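Local coordinates for protein cystalysin (Treponema denticola, PDB 1C7N) that binds pyridoxal-5'-phosphate as a dimeric member of the aminotransferase class I and II family, at residues Thr6-Arg11 with Ser376-Glu381; Cys140-Lys145 with Ser172-Val177; Leu168-Pro173 with Gln187-Ile192. One frame throughout, in Å; residues are numbered along the deposited sequence.

Contacts 2 and 3 share Ser172 and Pro173 and have centres 12 Å apart: strand 165-171 packs on helix 183-195 in contact 3, and the loop leaving that strand meets Leu142 of the 140-145 segment in contact 2. The end of the strand and the loop after it also serve the cofactor site, since Cys171 and Asn175 belong to the pyridoxal-5'-phosphate pocket; the side chains of His174 and Phe170 lie about 8 and 10 Å from the ligand. Contact 1 joins residues near the two chain ends. Its centre is 29 Å from that of contact 2 and 37 Å from that of contact 3, on the opposite side of the chain's centre from the latter.

Contact 1 of 3, residues Thr6-Arg11 with Ser376-Glu381; sequences TTKISR and SSVIQE
Where the extended N-terminal arm runs past the start of the last helix, 376-393, Lys8 meets Val378 and Glu381 while Thr6 is linked through water to Ser377. Ser377, Val378 and Glu381 fall on one face of the helix, because steps of three and four residues return to the same side. Lys8 spans this face with a fully extended chain: CG stands anti to the backbone N (chi1 -177°), and every later torsion stays near 180°, which carries the ammonium group to the carboxylate. Lys8 NZ then donates to Glu381 OE1 at 2.6 Å, a hydrogen-bonded salt bridge that uses the syn lone pair, on the side of the other oxygen. Lower on the lysine, the methylene carbon Lys8 CG lies 3.8 Å from Val378 CG2, so the aliphatic part of a charged residue covers a buried valine before its end turns polar. A branched apolar residue suits this inner position, and a long flexible lysine suits the border between core and solvent.

Further along the arm towards the N-terminus, one water molecule connects the segments. It donates to the carbonyl Thr6 O at 2.6 Å and is hydrogen-bonded to Ser377 OG at 2.7 Å, whereas Thr6 O and Ser377 OG themselves remain 4.4 Å apart. Val34 touches both Lys8 and Val378, and the carbonyl of Glu32 is a second acceptor for Lys8 NZ. Ile9, next along the arm, points away from the helix and packs on Val61 of the second subunit.

This surface contact thus combines a salt bridge, an apolar touch and a water bridge. Two acceptors hold the lysine nitrogen, and the carboxylate would be expected to favour the charged form of the amine.

Contact 2 of 3, residues Cys140-Lys145 with Ser172-Val177; sequences CELLEK and SPHNPV
Leu142 is the residue through which 140-145 touches 172-177, meeting both His174 and Val177. The segment leads up to it from Cys140, whose side chain is buried against helix 153-160, and through Glu141, whose carboxylate oxygen OE2 is hydrogen-bonded to Thr120 OG1. At Leu142 the side chain points toward the loop. Its CG stands anti to the carbonyl carbon (chi1 -75°), and the branch CD1 does the touching. This methyl lies over one face of the His174 imidazole, 4.3 Å from Leu142 CD1 to the ring centroid and 26° off the ring normal, a CH-pi contact. It is displaced towards NE2, with His174 NE2 3.9 Å from Leu142 CD1.

The same methyl reaches Val177, where Leu142 CD1 and Val177 CG2 are 4.4 Å apart, a looser apolar contact. A leucine suits this place because one projecting methyl can serve a flat ring and a branched side chain together. The imidazole suits its own place because it offers a face to the leucine while its polar end is used elsewhere: His174 NE2 donates to the carbonyl of Pro121. After Leu142 the chain enters the short strand 143-145, which pairs with strand 148-150; Tyr149 of that strand touches both Leu142 and Val177.

On the loop, the peptide bonds before Pro173 and Pro176 are both cis, and between these prolines Asn175 ND2 is hydrogen-bonded to O3 of pyridoxal-5'-phosphate. A cis Asn-Pro step beside the cofactor is a familiar feature of the fold-type I aminotransferase family.

Contact 3 of 3, residues Leu168-Pro173 with Gln187-Ile192; sequences LLFCSP and QKIKDI
Lys190 NZ and Asp191 OD1 form a salt bridge of 2.9 Å within helix 183-195, the lysine nitrogen meeting the carboxylate from above, 37° out of its plane. Their neighbour Ile189 points instead toward strand 165-171, and this packing belongs to a beta-alpha-beta unit in which the helix connects that strand to the parallel strand 199-203. Units of this kind make up the parallel part of the large mixed sheet.

Leu168 and Phe170, two residues apart on the strand, direct their side chains to the same side of the sheet, and Ile189 answers both with different branches. Its CG2 meets Leu168 CD2 at 3.7 Å, where the side chains cross at about a right angle. A beta-branched isoleucine suits the spot, since its short and long arms diverge to two partners. Phe153 of helix 153-160 also touches Ile189, and the Phe170 ring meets those of Trp181 and Phe219. The residue after Phe170, Cys171, touches the pyridoxal-5'-phosphate.

The longer arm of Ile189 has CG1 anti to the carbonyl carbon (chi1 -58°) and an extended chi2 of 176°. This places Ile189 CD1 at 3.7 Å from Phe170 CZ and 3.8 Å from Phe170 CE1.

Contact 1 of 3, residues Thr6-Arg11 with Ser376-Glu381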
ATOM      1  N   THR A   6     -26.523 -15.660   1.876  1.00 13.65           N
ATOM      2  CA  THR A   6     -26.852 -17.057   2.093  1.00 12.97           C
ATOM      3  C   THR A   6     -25.984 -18.085   1.369  1.00 12.64           C
ATOM      4  O   THR A   6     -25.841 -19.208   1.838  1.00 11.89           O
ATOM      5  CB  THR A   6     -28.317 -17.314   1.718  1.00 14.09           C
ATOM      6  OG1 THR A   6     -28.528 -16.927   0.354  1.00 15.59           O
ATOM      7  CG2 THR A   6     -29.247 -16.505   2.616  1.00 13.83           C
ATOM      8  N   THR A   7     -25.418 -17.722   0.225  1.00 12.22           N
ATOM      9  CA  THR A   7     -24.584 -18.663  -0.511  1.00 12.35           C
ATOM     10  C   THR A   7     -23.328 -19.016   0.274  1.00 12.73           C
ATOM     11  O   THR A   7     -22.592 -18.131   0.707  1.00 12.43           O
ATOM     12  CB  THR A   7     -24.130 -18.093  -1.869  1.00 14.01           C
ATOM     13  OG1 THR A   7     -25.271 -17.857  -2.702  1.00 12.78           O
ATOM     14  CG2 THR A   7     -23.183 -19.075  -2.561  1.00 14.56           C
ATOM     15  N   LYS A   8     -23.083 -20.309   0.446  1.00 13.43           N
ATOM     16  CA  LYS A   8     -21.896 -20.770   1.153  1.00 14.84           C
ATOM     17  C   LYS A   8     -20.742 -20.782   0.154  1.00 15.85           C
ATOM     18  O   LYS A   8     -20.709 -21.609  -0.757  1.00 15.90           O
ATOM     19  CB  LYS A   8     -22.119 -22.182   1.707  1.00 14.90           C
ATOM     20  CG  LYS A   8     -20.957 -22.719   2.527  1.00 15.30           C
ATOM     21  CD  LYS A   8     -21.237 -24.123   3.062  1.00 15.86           C
ATOM     22  CE  LYS A   8     -20.070 -24.610   3.915  1.00 15.31           C
ATOM     23  NZ  LYS A   8     -20.251 -26.003   4.403  1.00 16.48           N
ATOM     24  N   ILE A   9     -19.799 -19.862   0.324  1.00 16.23           N
ATOM     25  CA  ILE A   9     -18.662 -19.770  -0.585  1.00 16.61           C
ATOM     26  C   ILE A   9     -17.435 -20.488  -0.040  1.00 16.66           C
ATOM     27  O   ILE A   9     -17.372 -20.832   1.138  1.00 14.73           O
ATOM     28  CB  ILE A   9     -18.279 -18.293  -0.856  1.00 17.88           C
ATOM     29  CG1 ILE A   9     -17.739 -17.651   0.425  1.00 17.44           C
ATOM     30  CG2 ILE A   9     -19.494 -17.522  -1.353  1.00 17.23           C
ATOM     31  CD1 ILE A   9     -17.304 -16.206   0.264  1.00 17.75           C
ATOM     32  N   SER A  10     -16.463 -20.713  -0.917  1.00 17.31           N
ATOM     33  CA  SER A  10     -15.217 -21.366  -0.539  1.00 16.95           C
ATOM     34  C   SER A  10     -14.063 -20.487  -0.991  1.00 17.98           C
ATOM     35  O   SER A  10     -14.076 -19.961  -2.105  1.00 15.60           O
ATOM     36  CB  SER A  10     -15.098 -22.737  -1.206  1.00 17.91           C
ATOM     37  OG  SER A  10     -13.808 -23.291  -0.994  1.00 18.34           O
ATOM     38  N   ARG A  11     -13.070 -20.320  -0.124  1.00 17.98           N
ATOM     39  CA  ARG A  11     -11.906 -19.511  -0.456  1.00 18.74           C
ATOM     40  C   ARG A  11     -10.618 -20.314  -0.348  1.00 19.28           C
ATOM     41  O   ARG A  11      -9.539 -19.764  -0.121  1.00 17.70           O
ATOM     42  CB  ARG A  11     -11.843 -18.264   0.435  1.00 17.96           C
ATOM     43  CG  ARG A  11     -12.831 -17.187   0.008  1.00 19.22           C
ATOM     44  CD  ARG A  11     -12.380 -15.808   0.465  1.00 19.75           C
ATOM     45  NE  ARG A  11     -12.616 -15.621   1.884  1.00 19.94           N
ATOM     46  CZ  ARG A  11     -12.027 -14.695   2.630  1.00 18.11           C
ATOM     47  NH1 ARG A  11     -11.150 -13.854   2.096  1.00 16.80           N
ATOM     48  NH2 ARG A  11     -12.319 -14.619   3.914  1.00 18.12           N
ATOM     49  N   SER A 376     -25.923 -17.609   8.018  1.00 11.94           N
ATOM     50  CA  SER A 376     -26.453 -18.221   9.228  1.00 11.98           C
ATOM     51  C   SER A 376     -26.308 -19.749   9.179  1.00 13.57           C
ATOM     52  O   SER A 376     -25.933 -20.384  10.170  1.00 13.22           O
ATOM     53  CB  SER A 376     -27.922 -17.818   9.399  1.00 10.37           C
ATOM     54  OG  SER A 376     -28.042 -16.410   9.545  1.00  9.40           O
ATOM     55  N   SER A 377     -26.589 -20.338   8.019  1.00 14.00           N
ATOM     56  CA  SER A 377     -26.478 -21.786   7.864  1.00 14.73           C
ATOM     57  C   SER A 377     -25.058 -22.246   8.157  1.00 15.72           C
ATOM     58  O   SER A 377     -24.849 -23.331   8.710  1.00 16.37           O
ATOM     59  CB  SER A 377     -26.854 -22.201   6.442  1.00 16.05           C
ATOM     60  OG  SER A 377     -25.966 -21.629   5.498  1.00 17.82           O
ATOM     61  N   VAL A 378     -24.081 -21.423   7.785  1.00 14.53           N
ATOM     62  CA  VAL A 378     -22.678 -21.759   8.010  1.00 13.91           C
ATOM     63  C   VAL A 378     -22.364 -21.718   9.494  1.00 13.25           C
ATOM     64  O   VAL A 378     -21.637 -22.572  10.001  1.00 13.90           O
ATOM     65  CB  VAL A 378     -21.734 -20.795   7.254  1.00 12.45           C
ATOM     66  CG1 VAL A 378     -20.299 -21.019   7.697  1.00 13.52           C
ATOM     67  CG2 VAL A 378     -21.852 -21.026   5.753  1.00 10.89           C
ATOM     68  N   ILE A 379     -22.914 -20.726  10.189  1.00 13.55           N
ATOM     69  CA  ILE A 379     -22.705 -20.601  11.628  1.00 13.89           C
ATOM     70  C   ILE A 379     -23.311 -21.830  12.321  1.00 15.64           C
ATOM     71  O   ILE A 379     -22.729 -22.381  13.259  1.00 16.21           O
ATOM     72  CB  ILE A 379     -23.375 -19.316  12.191  1.00 13.83           C
ATOM     73  CG1 ILE A 379     -22.770 -18.067  11.538  1.00 11.15           C
ATOM     74  CG2 ILE A 379     -23.189 -19.247  13.708  1.00 11.65           C
ATOM     75  CD1 ILE A 379     -21.292 -17.868  11.805  1.00 13.23           C
ATOM     76  N   GLN A 380     -24.477 -22.257  11.844  1.00 16.35           N
ATOM     77  CA  GLN A 380     -25.177 -23.416  12.402  1.00 18.11           C
ATOM     78  C   GLN A 380     -24.389 -24.707  12.196  1.00 18.04           C
ATOM     79  O   GLN A 380     -24.312 -25.549  13.093  1.00 18.14           O
ATOM     80  CB  GLN A 380     -26.562 -23.545  11.762  1.00 19.74           C
ATOM     81  CG  GLN A 380     -27.499 -22.400  12.099  1.00 22.53           C
ATOM     82  CD  GLN A 380     -28.206 -22.601  13.426  1.00 24.65           C
ATOM     83  OE1 GLN A 380     -27.600 -23.043  14.407  1.00 26.58           O
ATOM     84  NE2 GLN A 380     -29.491 -22.270  13.466  1.00 25.39           N
ATOM     85  N   GLU A 381     -23.812 -24.866  11.007  1.00 18.10           N
ATOM     86  CA  GLU A 381     -23.010 -26.053  10.700  1.00 17.80           C
ATOM     87  C   GLU A 381     -21.851 -26.146  11.681  1.00 17.97           C
ATOM     88  O   GLU A 381     -21.555 -27.215  12.219  1.00 18.39           O
ATOM     89  CB  GLU A 381     -22.431 -25.958   9.284  1.00 19.54           C
ATOM     90  CG  GLU A 381     -23.395 -26.279   8.163  1.00 19.98           C
ATOM     91  CD  GLU A 381     -22.818 -25.923   6.800  1.00 21.79           C
ATOM     92  OE1 GLU A 381     -21.600 -26.119   6.601  1.00 21.76           O
ATOM     93  OE2 GLU A 381     -23.583 -25.456   5.928  1.00 22.64           O
TER
HETATM   94  O   HOH W   1     -27.411 -20.277   3.645  1.00 20.30           O

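Contact 2 of 3, residues Cys140-Lys145 with Ser172-Val177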
ATOM      1  N   CYS A 140      -3.952  -0.970  30.529  1.00 20.53           N
ATOM      2  CA  CYS A 140      -4.994  -0.507  31.428  1.00 19.98           C
ATOM      3  C   CYS A 140      -6.128  -1.513  31.232  1.00 19.48           C
ATOM      4  O   CYS A 140      -7.118  -1.240  30.550  1.00 19.62           O
ATOM      5  CB  CYS A 140      -5.447   0.901  31.044  1.00 19.08           C
ATOM      6  SG  CYS A 140      -6.511   1.686  32.279  1.00 20.82           S
ATOM      7  N   GLU A 141      -5.954  -2.686  31.832  1.00 18.46           N
ATOM      8  CA  GLU A 141      -6.900  -3.786  31.729  1.00 17.86           C
ATOM      9  C   GLU A 141      -8.366  -3.424  31.969  1.00 18.66           C
ATOM     10  O   GLU A 141      -8.703  -2.663  32.881  1.00 18.30           O
ATOM     11  CB  GLU A 141      -6.486  -4.905  32.686  1.00 18.01           C
ATOM     12  CG  GLU A 141      -7.314  -6.179  32.556  1.00 18.13           C
ATOM     13  CD  GLU A 141      -6.927  -7.018  31.351  1.00 17.23           C
ATOM     14  OE1 GLU A 141      -7.672  -7.970  31.034  1.00 18.19           O
ATOM     15  OE2 GLU A 141      -5.880  -6.737  30.728  1.00 15.27           O
ATOM     16  N   LEU A 142      -9.236  -3.982  31.135  1.00 17.85           N
ATOM     17  CA  LEU A 142     -10.670  -3.755  31.246  1.00 17.89           C
ATOM     18  C   LEU A 142     -11.212  -4.512  32.452  1.00 18.25           C
ATOM     19  O   LEU A 142     -10.705  -5.580  32.812  1.00 17.78           O
ATOM     20  CB  LEU A 142     -11.387  -4.254  29.991  1.00 17.17           C
ATOM     21  CG  LEU A 142     -11.292  -3.432  28.704  1.00 17.29           C
ATOM     22  CD1 LEU A 142     -11.718  -4.286  27.526  1.00 15.13           C
ATOM     23  CD2 LEU A 142     -12.168  -2.190  28.826  1.00 17.13           C
ATOM     24  N   LEU A 143     -12.234  -3.949  33.081  1.00 19.21           N
ATOM     25  CA  LEU A 143     -12.863  -4.593  34.225  1.00 20.67           C
ATOM     26  C   LEU A 143     -13.989  -5.435  33.643  1.00 21.00           C
ATOM     27  O   LEU A 143     -14.713  -4.980  32.755  1.00 21.20           O
ATOM     28  CB  LEU A 143     -13.427  -3.546  35.183  1.00 20.92           C
ATOM     29  CG  LEU A 143     -12.413  -2.575  35.796  1.00 21.30           C
ATOM     30  CD1 LEU A 143     -13.144  -1.556  36.658  1.00 22.21           C
ATOM     31  CD2 LEU A 143     -11.392  -3.341  36.622  1.00 20.69           C
ATOM     32  N   GLU A 144     -14.134  -6.662  34.122  1.00 21.49           N
ATOM     33  CA  GLU A 144     -15.177  -7.532  33.599  1.00 22.51           C
ATOM     34  C   GLU A 144     -16.073  -8.101  34.687  1.00 23.64           C
ATOM     35  O   GLU A 144     -15.590  -8.599  35.704  1.00 22.88           O
ATOM     36  CB  GLU A 144     -14.549  -8.675  32.794  1.00 22.67           C
ATOM     37  CG  GLU A 144     -15.566  -9.629  32.176  1.00 23.17           C
ATOM     38  CD  GLU A 144     -15.795 -10.886  33.004  1.00 23.87           C
ATOM     39  OE1 GLU A 144     -16.918 -11.434  32.955  1.00 24.31           O
ATOM     40  OE2 GLU A 144     -14.852 -11.338  33.686  1.00 23.71           O
ATOM     41  N   LYS A 145     -17.380  -8.017  34.457  1.00 25.34           N
ATOM     42  CA  LYS A 145     -18.371  -8.534  35.392  1.00 27.13           C
ATOM     43  C   LYS A 145     -19.470  -9.239  34.606  1.00 27.08           C
ATOM     44  O   LYS A 145     -20.225  -8.601  33.871  1.00 26.08           O
ATOM     45  CB  LYS A 145     -18.982  -7.402  36.218  1.00 28.99           C
ATOM     46  CG  LYS A 145     -19.850  -7.884  37.379  1.00 31.84           C
ATOM     47  CD  LYS A 145     -19.010  -8.622  38.418  1.00 34.73           C
ATOM     48  CE  LYS A 145     -19.831  -9.037  39.633  1.00 36.24           C
ATOM     49  NZ  LYS A 145     -20.862 -10.064  39.315  1.00 37.21           N
ATOM     50  N   SER A 172     -12.442   1.794  19.322  1.00 12.42           N
ATOM     51  CA  SER A 172     -13.866   2.095  19.470  1.00 13.08           C
ATOM     52  C   SER A 172     -14.659   2.054  18.160  1.00 12.86           C
ATOM     53  O   SER A 172     -14.471   2.918  17.301  1.00 14.29           O
ATOM     54  CB  SER A 172     -14.002   3.485  20.108  1.00 12.46           C
ATOM     55  OG  SER A 172     -15.336   3.948  20.089  1.00 12.56           O
ATOM     56  N   PRO A 173     -15.559   1.062  17.992  1.00 13.58           N
ATOM     57  CA  PRO A 173     -15.895  -0.025  18.920  1.00 12.32           C
ATOM     58  C   PRO A 173     -14.649  -0.815  19.303  1.00 12.34           C
ATOM     59  O   PRO A 173     -13.672  -0.848  18.547  1.00 10.98           O
ATOM     60  CB  PRO A 173     -16.891  -0.862  18.126  1.00 12.95           C
ATOM     61  CG  PRO A 173     -17.585   0.172  17.285  1.00 14.75           C
ATOM     62  CD  PRO A 173     -16.420   1.003  16.798  1.00 13.61           C
ATOM     63  N   HIS A 174     -14.698  -1.454  20.469  1.00 11.54           N
ATOM     64  CA  HIS A 174     -13.565  -2.214  20.983  1.00 11.28           C
ATOM     65  C   HIS A 174     -13.539  -3.696  20.603  1.00 12.27           C
ATOM     66  O   HIS A 174     -14.372  -4.484  21.058  1.00 11.56           O
ATOM     67  CB  HIS A 174     -13.520  -2.082  22.510  1.00 10.64           C
ATOM     68  CG  HIS A 174     -12.220  -2.509  23.116  1.00  7.96           C
ATOM     69  ND1 HIS A 174     -11.288  -1.607  23.590  1.00  8.57           N
ATOM     70  CD2 HIS A 174     -11.690  -3.736  23.315  1.00  8.32           C
ATOM     71  CE1 HIS A 174     -10.242  -2.265  24.054  1.00  7.62           C
ATOM     72  NE2 HIS A 174     -10.458  -3.558  23.901  1.00  7.96           N
ATOM     73  N   ASN A 175     -12.567  -4.051  19.763  1.00 12.14           N
ATOM     74  CA  ASN A 175     -12.341  -5.424  19.305  1.00 12.04           C
ATOM     75  C   ASN A 175     -11.433  -5.981  20.399  1.00 11.68           C
ATOM     76  O   ASN A 175     -10.443  -5.338  20.758  1.00 13.72           O
ATOM     77  CB  ASN A 175     -11.607  -5.386  17.951  1.00 12.68           C
ATOM     78  CG  ASN A 175     -11.234  -6.769  17.418  1.00 14.96           C
ATOM     79  OD1 ASN A 175     -11.371  -7.782  18.102  1.00 13.66           O
ATOM     80  ND2 ASN A 175     -10.743  -6.804  16.178  1.00 14.21           N
ATOM     81  N   PRO A 176     -11.691  -7.207  20.888  1.00 11.13           N
ATOM     82  CA  PRO A 176     -12.715  -8.206  20.567  1.00  9.96           C
ATOM     83  C   PRO A 176     -13.951  -8.339  21.464  1.00 10.44           C
ATOM     84  O   PRO A 176     -14.736  -9.264  21.272  1.00 11.19           O
ATOM     85  CB  PRO A 176     -11.908  -9.482  20.590  1.00  9.98           C
ATOM     86  CG  PRO A 176     -11.109  -9.272  21.858  1.00 11.51           C
ATOM     87  CD  PRO A 176     -10.675  -7.801  21.781  1.00 11.41           C
ATOM     88  N   VAL A 177     -14.135  -7.454  22.438  1.00 10.71           N
ATOM     89  CA  VAL A 177     -15.292  -7.579  23.328  1.00 11.92           C
ATOM     90  C   VAL A 177     -16.600  -7.004  22.783  1.00 12.61           C
ATOM     91  O   VAL A 177     -17.666  -7.181  23.383  1.00 11.54           O
ATOM     92  CB  VAL A 177     -14.993  -6.956  24.706  1.00 13.53           C
ATOM     93  CG1 VAL A 177     -13.749  -7.616  25.293  1.00 14.25           C
ATOM     94  CG2 VAL A 177     -14.805  -5.445  24.581  1.00 12.22           C
TER

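Contact 3 of 3, residues Leu168-Pro173 with Gln187-Ile192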
ATOM      1  N   LEU A 168      -2.676   7.609  24.268  1.00 19.29           N
ATOM      2  CA  LEU A 168      -3.668   6.588  24.556  1.00 18.48           C
ATOM      3  C   LEU A 168      -4.153   6.009  23.229  1.00 17.91           C
ATOM      4  O   LEU A 168      -4.780   6.707  22.431  1.00 18.40           O
ATOM      5  CB  LEU A 168      -4.855   7.189  25.314  1.00 18.86           C
ATOM      6  CG  LEU A 168      -6.079   6.275  25.450  1.00 18.63           C
ATOM      7  CD1 LEU A 168      -5.678   4.988  26.158  1.00 18.79           C
ATOM      8  CD2 LEU A 168      -7.181   6.992  26.222  1.00 18.10           C
ATOM      9  N   LEU A 169      -3.841   4.739  22.991  1.00 17.48           N
ATOM     10  CA  LEU A 169      -4.269   4.058  21.773  1.00 16.71           C
ATOM     11  C   LEU A 169      -5.615   3.424  22.116  1.00 15.69           C
ATOM     12  O   LEU A 169      -5.682   2.427  22.829  1.00 16.56           O
ATOM     13  CB  LEU A 169      -3.242   2.992  21.381  1.00 16.04           C
ATOM     14  CG  LEU A 169      -3.433   2.254  20.055  1.00 16.23           C
ATOM     15  CD1 LEU A 169      -3.724   3.243  18.929  1.00 14.57           C
ATOM     16  CD2 LEU A 169      -2.174   1.445  19.751  1.00 15.37           C
ATOM     17  N   PHE A 170      -6.679   4.014  21.582  1.00 14.89           N
ATOM     18  CA  PHE A 170      -8.045   3.591  21.862  1.00 12.98           C
ATOM     19  C   PHE A 170      -8.739   2.831  20.728  1.00 12.73           C
ATOM     20  O   PHE A 170      -8.579   3.163  19.554  1.00 11.94           O
ATOM     21  CB  PHE A 170      -8.854   4.843  22.215  1.00 13.87           C
ATOM     22  CG  PHE A 170     -10.094   4.573  23.010  1.00 13.92           C
ATOM     23  CD1 PHE A 170     -10.012   4.023  24.284  1.00 13.79           C
ATOM     24  CD2 PHE A 170     -11.348   4.891  22.493  1.00 14.90           C
ATOM     25  CE1 PHE A 170     -11.160   3.795  25.035  1.00 13.78           C
ATOM     26  CE2 PHE A 170     -12.495   4.667  23.233  1.00 15.39           C
ATOM     27  CZ  PHE A 170     -12.404   4.119  24.508  1.00 13.61           C
ATOM     28  N   CYS A 171      -9.522   1.816  21.087  1.00 11.05           N
ATOM     29  CA  CYS A 171     -10.255   1.030  20.090  1.00 12.41           C
ATOM     30  C   CYS A 171     -11.749   1.257  20.326  1.00 12.58           C
ATOM     31  O   CYS A 171     -12.268   0.947  21.405  1.00 12.02           O
ATOM     32  CB  CYS A 171      -9.915  -0.458  20.228  1.00 12.19           C
ATOM     33  SG  CYS A 171     -10.371  -1.492  18.803  1.00 12.83           S
ATOM     34  N   SER A 172     -12.442   1.794  19.322  1.00 12.42           N
ATOM     35  CA  SER A 172     -13.866   2.095  19.470  1.00 13.08           C
ATOM     36  C   SER A 172     -14.659   2.054  18.160  1.00 12.86           C
ATOM     37  O   SER A 172     -14.471   2.918  17.301  1.00 14.29           O
ATOM     38  CB  SER A 172     -14.002   3.485  20.108  1.00 12.46           C
ATOM     39  OG  SER A 172     -15.336   3.948  20.089  1.00 12.56           O
ATOM     40  N   PRO A 173     -15.559   1.062  17.992  1.00 13.58           N
ATOM     41  CA  PRO A 173     -15.895  -0.025  18.920  1.00 12.32           C
ATOM     42  C   PRO A 173     -14.649  -0.815  19.303  1.00 12.34           C
ATOM     43  O   PRO A 173     -13.672  -0.848  18.547  1.00 10.98           O
ATOM     44  CB  PRO A 173     -16.891  -0.862  18.126  1.00 12.95           C
ATOM     45  CG  PRO A 173     -17.585   0.172  17.285  1.00 14.75           C
ATOM     46  CD  PRO A 173     -16.420   1.003  16.798  1.00 13.61           C
ATOM     47  N   GLN A 187     -16.677  10.779  27.981  1.00 18.97           N
ATOM     48  CA  GLN A 187     -16.489  12.060  28.659  1.00 19.59           C
ATOM     49  C   GLN A 187     -15.413  11.923  29.726  1.00 20.55           C
ATOM     50  O   GLN A 187     -14.515  12.762  29.820  1.00 20.88           O
ATOM     51  CB  GLN A 187     -17.799  12.526  29.305  1.00 21.35           C
ATOM     52  CG  GLN A 187     -18.861  12.982  28.307  1.00 23.49           C
ATOM     53  CD  GLN A 187     -18.538  14.328  27.670  1.00 25.26           C
ATOM     54  OE1 GLN A 187     -18.982  14.624  26.559  1.00 26.24           O
ATOM     55  NE2 GLN A 187     -17.777  15.155  28.381  1.00 23.95           N
ATOM     56  N   LYS A 188     -15.501  10.863  30.528  1.00 20.74           N
ATOM     57  CA  LYS A 188     -14.525  10.615  31.586  1.00 21.43           C
ATOM     58  C   LYS A 188     -13.123  10.460  31.010  1.00 21.77           C
ATOM     59  O   LYS A 188     -12.146  10.944  31.582  1.00 21.70           O
ATOM     60  CB  LYS A 188     -14.876   9.350  32.370  1.00 22.16           C
ATOM     61  CG  LYS A 188     -15.915   9.522  33.464  1.00 23.85           C
ATOM     62  CD  LYS A 188     -15.922   8.285  34.360  1.00 26.44           C
ATOM     63  CE  LYS A 188     -16.849   8.437  35.551  1.00 27.92           C
ATOM     64  NZ  LYS A 188     -16.730   7.270  36.483  1.00 29.64           N
ATOM     65  N   ILE A 189     -13.026   9.769  29.879  1.00 21.46           N
ATOM     66  CA  ILE A 189     -11.734   9.569  29.241  1.00 21.27           C
ATOM     67  C   ILE A 189     -11.242  10.897  28.677  1.00 21.36           C
ATOM     68  O   ILE A 189     -10.059  11.216  28.775  1.00 22.02           O
ATOM     69  CB  ILE A 189     -11.820   8.527  28.107  1.00 20.08           C
ATOM     70  CG1 ILE A 189     -12.340   7.201  28.670  1.00 20.08           C
ATOM     71  CG2 ILE A 189     -10.437   8.337  27.467  1.00 18.93           C
ATOM     72  CD1 ILE A 189     -12.554   6.128  27.625  1.00 20.20           C
ATOM     73  N   LYS A 190     -12.156  11.672  28.096  1.00 22.25           N
ATOM     74  CA  LYS A 190     -11.802  12.970  27.531  1.00 23.06           C
ATOM     75  C   LYS A 190     -11.191  13.873  28.596  1.00 23.38           C
ATOM     76  O   LYS A 190     -10.190  14.542  28.349  1.00 23.05           O
ATOM     77  CB  LYS A 190     -13.034  13.660  26.936  1.00 24.08           C
ATOM     78  CG  LYS A 190     -12.799  15.128  26.583  1.00 24.86           C
ATOM     79  CD  LYS A 190     -14.075  15.807  26.117  1.00 26.28           C
ATOM     80  CE  LYS A 190     -15.143  15.815  27.205  1.00 28.31           C
ATOM     81  NZ  LYS A 190     -14.820  16.706  28.361  1.00 28.07           N
ATOM     82  N   ASP A 191     -11.800  13.894  29.779  1.00 23.75           N
ATOM     83  CA  ASP A 191     -11.294  14.723  30.867  1.00 23.72           C
ATOM     84  C   ASP A 191      -9.892  14.295  31.279  1.00 23.01           C
ATOM     85  O   ASP A 191      -9.015  15.137  31.481  1.00 23.46           O
ATOM     86  CB  ASP A 191     -12.233  14.670  32.078  1.00 23.84           C
ATOM     87  CG  ASP A 191     -13.543  15.394  31.831  1.00 25.13           C
ATOM     88  OD1 ASP A 191     -13.592  16.271  30.936  1.00 26.27           O
ATOM     89  OD2 ASP A 191     -14.524  15.097  32.541  1.00 25.61           O
ATOM     90  N   ILE A 192      -9.684  12.989  31.405  1.00 22.11           N
ATOM     91  CA  ILE A 192      -8.381  12.460  31.779  1.00 22.08           C
ATOM     92  C   ILE A 192      -7.336  12.846  30.727  1.00 21.45           C
ATOM     93  O   ILE A 192      -6.207  13.213  31.060  1.00 20.70           O
ATOM     94  CB  ILE A 192      -8.421  10.915  31.899  1.00 22.78           C
ATOM     95  CG1 ILE A 192      -9.365  10.503  33.031  1.00 22.47           C
ATOM     96  CG2 ILE A 192      -7.018  10.368  32.135  1.00 22.84           C
ATOM     97  CD1 ILE A 192      -9.493   9.006  33.205  1.00 20.42           C
TER